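Local coordinates for protein argininosuccinate lyase (Chelativorans sp., PDB 6RXA) that acts as a C-N lyase (EDDS lyase) of the aspartase/fumarase superfamily and probably also splits argininosuccinate into fumarate and arginine, at residues A[360-365]-A[400-405]; A[368-373]-A[428-433]. The protein carries 2 engineered substitutions. One frame throughout, in Å; residues are numbered along the deposited sequence.

Overall arrangement
Both contacts lie in the helical region toward one end of the elongated chain, about 38 and 41 Å from its centre, with their own centres about 13 Å apart. Along the chain their segments alternate: 360-365, 368-373, 400-405, 428-433. Helix 353-362 runs almost directly into helix 367-378, so the first halves of the two contacts adjoin. Contact 1 ties the end of helix 353-362 to the loop between helices 382-399 and 408-419, while contact 2 packs helix 367-378 against helix 427-434, both within the argininosuccinate lyase C-terminal family region. The two lie away from the annotated binding residues, and both also touch the second subunit.

Contact 1 of 2, residues A[360-365]-A[400-405]; sequences AAENYS and GIKANK
Ala403 and Tyr364 supply the donors of the two hydrogen bonds between the end of helix 353-362 and the loop after helix 382-399. Ala403 N lies 3.0 Å from Glu362 O in a nearly straight bond (172° at the hydrogen), approaching from above the carbonyl plane. Tyr364 OH donates to Ile401 O at 2.6 Å, and the acceptor sits at the ring edge, near the ring plane. CG of Tyr364 stands anti to the carbonyl carbon and beside the backbone N (chi1 -49°), and chi2 sets the turn of the ring.

The loop begins where helix 382-399 closes in a Schellman motif at Gly400, whose positive phi suits glycine; it then turns into the 3-10 segment 403-405.

Van der Waals packing gathers round Ala403 and the ring. The apolar pair is Ala403 CB and Tyr364 CD1, 3.5 Å apart, and the small methyl also fits against two polar neighbours, the carbonyl oxygens of Ala361 and Glu362. Glu362 O stands over the centre of the Tyr364 ring, 4.0 Å above its plane. The same ring packs on Ala396 and Ile397, and on Gln285 of the second subunit.

The remaining contacts are made by longer polar side chains, of which Lys402 is exposed. Asn404 OD1 packs 3.8 Å from Glu362 CG, the two side chains pointing the same way. Glu362 OE1 is hydrogen-bonded to Gln358 and remains 4.1 Å from Lys402 NZ, beyond a salt bridge but near enough for a probable long-range attraction.

Contact 2 of 2, residues A[368-373]-A[428-433]; sequences TDLTDM and DDIKDA
Ala433 meets helix 367-378 at the backbone itself, its CB 3.8 Å from Leu370 CA, while Asp369 CB approaches Ala433 O at 3.5 Å. A methyl suits this spot, since the short helical segments come within 9.0 Å of each other, running roughly antiparallel at 143°. Beside it, Leu370 CD1 lies 4.1 Å from Ile430 CG2 and equally near Ala433 CB, the two branched chains slanting across one another.

One turn on, Met373 crosses Asp429 at about a right angle. Its CG is anti to the backbone N (chi1 -176°), and bends at the next two torsions bring CE to 3.7 Å from Asp429 CB and 4.0 Å from Ile430 CG1, while SD also rests near Asp429 CB. An alanine in place of Met373 would probably leave a gap beside Asp429 and Ile430, since CE, which touches both, and SD, which lies against Asp429 CB, would be gone.

In the next shell, Ile430 also packs on Leu408 and Val411 of helix 408-419. Asp429 forms a salt bridge with Arg377, and Asp369 one with each of Arg442 and Arg443. Ala433 O accepts a hydrogen bond from Asn439.

The interface is mainly van der Waals packing of aliphatic groups and the Met373 thioether, joined by backbone carbonyls; the aspartates turn their charges to arginines, which would probably keep both carboxylates ionised.

Contact 1 of 2, residues A[360-365]-A[400-405]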
ATOM      1  N   ALA A 360     -27.496 -20.692  19.877  1.00 15.43           N
ATOM      2  CA  ALA A 360     -27.997 -21.392  18.695  1.00 16.43           C
ATOM      3  C   ALA A 360     -29.482 -21.706  18.825  1.00 17.39           C
ATOM      4  O   ALA A 360     -30.231 -21.631  17.841  1.00 18.01           O
ATOM      5  CB  ALA A 360     -27.202 -22.677  18.458  1.00 16.50           C
ATOM      6  N   ALA A 361     -29.927 -22.062  20.033  1.00 17.16           N
ATOM      7  CA  ALA A 361     -31.310 -22.434  20.257  1.00 17.68           C
ATOM      8  C   ALA A 361     -32.229 -21.229  20.406  1.00 18.09           C
ATOM      9  O   ALA A 361     -33.423 -21.330  20.090  1.00 18.67           O
ATOM     10  CB  ALA A 361     -31.420 -23.269  21.533  1.00 18.03           C
ATOM     11  N   GLU A 362     -31.711 -20.096  20.870  1.00 18.54           N
ATOM     12  CA  GLU A 362     -32.559 -18.986  21.290  1.00 20.18           C
ATOM     13  C   GLU A 362     -32.568 -17.778  20.368  1.00 20.05           C
ATOM     14  O   GLU A 362     -33.562 -17.050  20.366  1.00 21.05           O
ATOM     15  CB  GLU A 362     -32.171 -18.523  22.703  1.00 21.46           C
ATOM     16  CG  GLU A 362     -32.384 -19.599  23.741  1.00 23.03           C
ATOM     17  CD  GLU A 362     -32.150 -19.123  25.160  1.00 25.19           C
ATOM     18  OE1 GLU A 362     -31.638 -18.002  25.348  1.00 25.79           O
ATOM     19  OE2 GLU A 362     -32.496 -19.879  26.092  1.00 26.64           O
ATOM     20  N   ASN A 363     -31.516 -17.529  19.578  1.00 18.66           N
ATOM     21  CA  ASN A 363     -31.345 -16.232  18.929  1.00 18.24           C
ATOM     22  C   ASN A 363     -31.676 -16.215  17.433  1.00 19.30           C
ATOM     23  O   ASN A 363     -31.237 -15.307  16.717  1.00 20.28           O
ATOM     24  CB  ASN A 363     -29.933 -15.703  19.157  1.00 18.46           C
ATOM     25  CG  ASN A 363     -29.677 -15.315  20.592  1.00 21.35           C
ATOM     26  OD1 ASN A 363     -30.583 -15.286  21.412  1.00 23.08           O
ATOM     27  ND2 ASN A 363     -28.424 -15.003  20.900  1.00 22.02           N
ATOM     28  N   TYR A 364     -32.458 -17.165  16.959  1.00 18.71           N
ATOM     29  CA  TYR A 364     -33.155 -17.149  15.662  1.00 17.78           C
ATOM     30  C   TYR A 364     -32.317 -17.630  14.490  1.00 16.50           C
ATOM     31  O   TYR A 364     -32.786 -17.512  13.328  1.00 16.10           O
ATOM     32  CB  TYR A 364     -33.825 -15.805  15.346  1.00 18.37           C
ATOM     33  CG  TYR A 364     -34.668 -15.282  16.495  1.00 20.28           C
ATOM     34  CD1 TYR A 364     -35.844 -15.913  16.864  1.00 21.98           C
ATOM     35  CD2 TYR A 364     -34.259 -14.171  17.227  1.00 20.77           C
ATOM     36  CE1 TYR A 364     -36.598 -15.448  17.926  1.00 22.32           C
ATOM     37  CE2 TYR A 364     -35.006 -13.702  18.285  1.00 22.07           C
ATOM     38  CZ  TYR A 364     -36.175 -14.338  18.625  1.00 23.18           C
ATOM     39  OH  TYR A 364     -36.923 -13.863  19.684  1.00 25.45           O
ATOM     40  N   SER A 365     -31.139 -18.205  14.709  1.00 15.52           N
ATOM     41  CA  SER A 365     -30.381 -18.790  13.612  1.00 15.48           C
ATOM     42  C   SER A 365     -31.066 -20.012  12.998  1.00 16.11           C
ATOM     43  O   SER A 365     -30.665 -20.440  11.906  1.00 16.03           O
ATOM     44  CB  SER A 365     -28.968 -19.140  14.083  1.00 15.59           C
ATOM     45  OG  SER A 365     -28.973 -20.291  14.897  1.00 15.56           O
ATOM     46  N   GLY A 400     -40.919 -11.054  23.105  1.00 37.47           N
ATOM     47  CA  GLY A 400     -39.926 -11.646  23.983  1.00 35.19           C
ATOM     48  C   GLY A 400     -39.894 -13.159  23.961  1.00 32.87           C
ATOM     49  O   GLY A 400     -39.564 -13.782  24.974  1.00 35.69           O
ATOM     50  N   ILE A 401     -40.227 -13.763  22.827  1.00 28.60           N
ATOM     51  CA  ILE A 401     -40.262 -15.213  22.679  1.00 26.22           C
ATOM     52  C   ILE A 401     -38.946 -15.658  22.056  1.00 25.52           C
ATOM     53  O   ILE A 401     -38.644 -15.293  20.913  1.00 27.63           O
ATOM     54  CB  ILE A 401     -41.452 -15.642  21.804  1.00 28.90           C
ATOM     55  CG1 ILE A 401     -42.768 -15.142  22.410  1.00 33.02           C
ATOM     56  CG2 ILE A 401     -41.458 -17.155  21.623  1.00 28.69           C
ATOM     57  CD1 ILE A 401     -43.974 -15.292  21.494  1.00 33.76           C
ATOM     58  N   LYS A 402     -38.153 -16.438  22.798  1.00 24.61           N
ATOM     59  CA  LYS A 402     -36.929 -17.003  22.253  1.00 25.63           C
ATOM     60  C   LYS A 402     -37.265 -18.009  21.157  1.00 24.02           C
ATOM     61  O   LYS A 402     -38.347 -18.598  21.134  1.00 23.65           O
ATOM     62  CB  LYS A 402     -36.128 -17.733  23.330  1.00 30.62           C
ATOM     63  CG  LYS A 402     -35.826 -16.924  24.580  1.00 42.24           C
ATOM     64  CD  LYS A 402     -34.783 -15.862  24.338  1.00 58.42           C
ATOM     65  CE  LYS A 402     -34.284 -15.311  25.663  1.00 76.74           C
ATOM     66  NZ  LYS A 402     -33.235 -14.273  25.482  1.00 89.86           N
ATOM     67  N   ALA A 403     -36.304 -18.223  20.251  1.00 22.80           N
ATOM     68  CA  ALA A 403     -36.593 -19.023  19.065  1.00 21.37           C
ATOM     69  C   ALA A 403     -37.114 -20.406  19.432  1.00 21.88           C
ATOM     70  O   ALA A 403     -38.030 -20.921  18.782  1.00 23.40           O
ATOM     71  CB  ALA A 403     -35.350 -19.141  18.188  1.00 20.03           C
ATOM     72  N   ASN A 404     -36.542 -21.025  20.465  1.00 21.64           N
ATOM     73  CA  ASN A 404     -36.909 -22.393  20.811  1.00 24.71           C
ATOM     74  C   ASN A 404     -38.257 -22.485  21.512  1.00 26.36           C
ATOM     75  O   ASN A 404     -38.727 -23.600  21.774  1.00 29.69           O
ATOM     76  CB  ASN A 404     -35.804 -23.054  21.640  1.00 24.81           C
ATOM     77  CG  ASN A 404     -35.471 -22.296  22.915  1.00 27.50           C
ATOM     78  OD1 ASN A 404     -35.805 -21.122  23.080  1.00 27.40           O
ATOM     79  ND2 ASN A 404     -34.767 -22.973  23.817  1.00 32.02           N
ATOM     80  N   LYS A 405     -38.884 -21.346  21.808  1.00 25.46           N
ATOM     81  CA  LYS A 405     -40.234 -21.286  22.350  1.00 26.82           C
ATOM     82  C   LYS A 405     -41.270 -20.888  21.303  1.00 26.75           C
ATOM     83  O   LYS A 405     -42.452 -20.757  21.634  1.00 27.13           O
ATOM     84  CB  LYS A 405     -40.288 -20.286  23.508  1.00 30.06           C
ATOM     85  CG  LYS A 405     -39.357 -20.596  24.664  1.00 36.43           C
ATOM     86  CD  LYS A 405     -39.604 -21.980  25.226  1.00 49.22           C
ATOM     87  CE  LYS A 405     -38.828 -22.187  26.513  1.00 66.76           C
ATOM     88  NZ  LYS A 405     -38.904 -23.597  26.973  1.00 80.71           N
TER

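Contact 2 of 2, residues A[368-373]-A[428-433]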
ATOM      1  N   THR A 368     -33.918 -20.366   9.029  1.00 18.51           N
ATOM      2  CA  THR A 368     -33.836 -20.910   7.677  1.00 19.09           C
ATOM      3  C   THR A 368     -34.469 -22.289   7.623  1.00 20.78           C
ATOM      4  O   THR A 368     -35.248 -22.593   6.715  1.00 19.67           O
ATOM      5  CB  THR A 368     -32.396 -21.004   7.186  1.00 18.71           C
ATOM      6  OG1 THR A 368     -31.806 -19.709   7.106  1.00 16.38           O
ATOM      7  CG2 THR A 368     -32.385 -21.630   5.783  1.00 20.23           C
ATOM      8  N   ASP A 369     -34.168 -23.135   8.608  1.00 21.44           N
ATOM      9  CA  ASP A 369     -34.762 -24.467   8.603  1.00 22.58           C
ATOM     10  C   ASP A 369     -36.278 -24.408   8.732  1.00 21.91           C
ATOM     11  O   ASP A 369     -36.989 -25.216   8.128  1.00 22.36           O
ATOM     12  CB  ASP A 369     -34.148 -25.358   9.671  1.00 22.82           C
ATOM     13  CG  ASP A 369     -32.908 -26.057   9.168  1.00 23.39           C
ATOM     14  OD1 ASP A 369     -32.339 -25.564   8.170  1.00 23.27           O
ATOM     15  OD2 ASP A 369     -32.515 -27.098   9.743  1.00 22.56           O
ATOM     16  N   LEU A 370     -36.805 -23.460   9.517  1.00 20.91           N
ATOM     17  CA  LEU A 370     -38.259 -23.285   9.564  1.00 22.35           C
ATOM     18  C   LEU A 370     -38.812 -22.914   8.186  1.00 23.13           C
ATOM     19  O   LEU A 370     -39.846 -23.449   7.755  1.00 23.06           O
ATOM     20  CB  LEU A 370     -38.627 -22.248  10.627  1.00 23.28           C
ATOM     21  CG  LEU A 370     -40.110 -22.057  10.953  1.00 26.09           C
ATOM     22  CD1 LEU A 370     -40.686 -23.335  11.558  1.00 28.92           C
ATOM     23  CD2 LEU A 370     -40.322 -20.881  11.894  1.00 25.85           C
ATOM     24  N   THR A 371     -38.115 -22.028   7.464  1.00 23.18           N
ATOM     25  CA  THR A 371     -38.539 -21.621   6.125  1.00 24.76           C
ATOM     26  C   THR A 371     -38.459 -22.783   5.136  1.00 25.33           C
ATOM     27  O   THR A 371     -39.383 -23.003   4.337  1.00 24.28           O
ATOM     28  CB  THR A 371     -37.639 -20.477   5.642  1.00 23.73           C
ATOM     29  OG1 THR A 371     -37.560 -19.440   6.634  1.00 22.53           O
ATOM     30  CG2 THR A 371     -38.165 -19.884   4.334  1.00 24.07           C
ATOM     31  N   ASP A 372     -37.334 -23.511   5.140  1.00 25.84           N
ATOM     32  CA  ASP A 372     -37.182 -24.652   4.245  1.00 25.23           C
ATOM     33  C   ASP A 372     -38.257 -25.693   4.510  1.00 26.91           C
ATOM     34  O   ASP A 372     -38.732 -26.359   3.577  1.00 26.27           O
ATOM     35  CB  ASP A 372     -35.813 -25.305   4.453  1.00 23.70           C
ATOM     36  CG  ASP A 372     -34.666 -24.554   3.784  1.00 25.54           C
ATOM     37  OD1 ASP A 372     -34.866 -23.916   2.733  1.00 26.40           O
ATOM     38  OD2 ASP A 372     -33.538 -24.636   4.305  1.00 25.99           O
ATOM     39  N   MET A 373     -38.655 -25.842   5.776  1.00 27.71           N
ATOM     40  CA  MET A 373     -39.694 -26.804   6.123  1.00 27.91           C
ATOM     41  C   MET A 373     -41.023 -26.430   5.484  1.00 25.89           C
ATOM     42  O   MET A 373     -41.742 -27.299   4.974  1.00 25.36           O
ATOM     43  CB  MET A 373     -39.817 -26.900   7.646  1.00 29.12           C
ATOM     44  CG  MET A 373     -40.813 -27.942   8.141  1.00 29.17           C
ATOM     45  SD  MET A 373     -42.490 -27.301   8.211  1.00 27.28           S
ATOM     46  CE  MET A 373     -42.423 -26.399   9.757  1.00 29.65           C
ATOM     47  N   ASP A 428     -45.016 -30.598  15.606  1.00 34.61           N
ATOM     48  CA  ASP A 428     -43.777 -31.368  15.567  1.00 34.35           C
ATOM     49  C   ASP A 428     -42.896 -30.951  14.397  1.00 29.56           C
ATOM     50  O   ASP A 428     -41.666 -30.979  14.506  1.00 28.88           O
ATOM     51  CB  ASP A 428     -44.073 -32.865  15.494  1.00 44.22           C
ATOM     52  CG  ASP A 428     -44.507 -33.442  16.831  1.00 57.47           C
ATOM     53  OD1 ASP A 428     -44.183 -32.848  17.881  1.00 61.23           O
ATOM     54  OD2 ASP A 428     -45.168 -34.502  16.828  1.00 64.26           O
ATOM     55  N   ASP A 429     -43.503 -30.591  13.260  1.00 29.08           N
ATOM     56  CA  ASP A 429     -42.719 -30.060  12.150  1.00 30.14           C
ATOM     57  C   ASP A 429     -41.931 -28.833  12.595  1.00 28.19           C
ATOM     58  O   ASP A 429     -40.750 -28.664  12.245  1.00 27.52           O
ATOM     59  CB  ASP A 429     -43.636 -29.652  10.996  1.00 32.85           C
ATOM     60  CG  ASP A 429     -44.285 -30.834  10.295  1.00 37.13           C
ATOM     61  OD1 ASP A 429     -43.690 -31.933  10.270  1.00 38.21           O
ATOM     62  OD2 ASP A 429     -45.392 -30.643   9.747  1.00 38.55           O
ATOM     63  N   ILE A 430     -42.585 -27.957  13.362  1.00 26.65           N
ATOM     64  CA  ILE A 430     -41.954 -26.721  13.823  1.00 25.19           C
ATOM     65  C   ILE A 430     -40.869 -27.022  14.851  1.00 25.34           C
ATOM     66  O   ILE A 430     -39.737 -26.524  14.752  1.00 24.31           O
ATOM     67  CB  ILE A 430     -43.026 -25.761  14.380  1.00 25.12           C
ATOM     68  CG1 ILE A 430     -43.964 -25.318  13.257  1.00 25.98           C
ATOM     69  CG2 ILE A 430     -42.373 -24.566  15.053  1.00 26.27           C
ATOM     70  CD1 ILE A 430     -45.299 -24.737  13.734  1.00 28.66           C
ATOM     71  N   LYS A 431     -41.191 -27.842  15.854  1.00 27.70           N
ATOM     72  CA  LYS A 431     -40.222 -28.174  16.893  1.00 27.14           C
ATOM     73  C   LYS A 431     -38.941 -28.728  16.282  1.00 25.10           C
ATOM     74  O   LYS A 431     -37.830 -28.322  16.646  1.00 25.02           O
ATOM     75  CB  LYS A 431     -40.834 -29.191  17.856  1.00 33.14           C
ATOM     76  CG  LYS A 431     -39.986 -29.489  19.080  1.00 44.19           C
ATOM     77  CD  LYS A 431     -40.553 -30.664  19.870  1.00 59.34           C
ATOM     78  CE  LYS A 431     -39.733 -30.942  21.117  1.00 73.50           C
ATOM     79  NZ  LYS A 431     -40.119 -32.227  21.763  1.00 84.24           N
ATOM     80  N   ASP A 432     -39.081 -29.653  15.330  1.00 25.32           N
ATOM     81  CA  ASP A 432     -37.899 -30.255  14.722  1.00 27.27           C
ATOM     82  C   ASP A 432     -37.130 -29.256  13.869  1.00 25.34           C
ATOM     83  O   ASP A 432     -35.904 -29.351  13.765  1.00 24.45           O
ATOM     84  CB  ASP A 432     -38.308 -31.466  13.884  1.00 41.66           C
ATOM     85  CG  ASP A 432     -37.133 -32.101  13.173  1.00 76.15           C
ATOM     86  OD1 ASP A 432     -36.219 -32.606  13.859  1.00 91.28           O
ATOM     87  OD2 ASP A 432     -37.126 -32.091  11.924  1.00 94.45           O
ATOM     88  N   ALA A 433     -37.823 -28.303  13.245  1.00 25.11           N
ATOM     89  CA  ALA A 433     -37.131 -27.289  12.461  1.00 24.17           C
ATOM     90  C   ALA A 433     -36.333 -26.344  13.350  1.00 23.63           C
ATOM     91  O   ALA A 433     -35.298 -25.818  12.926  1.00 23.55           O
ATOM     92  CB  ALA A 433     -38.140 -26.500  11.626  1.00 23.11           C
TER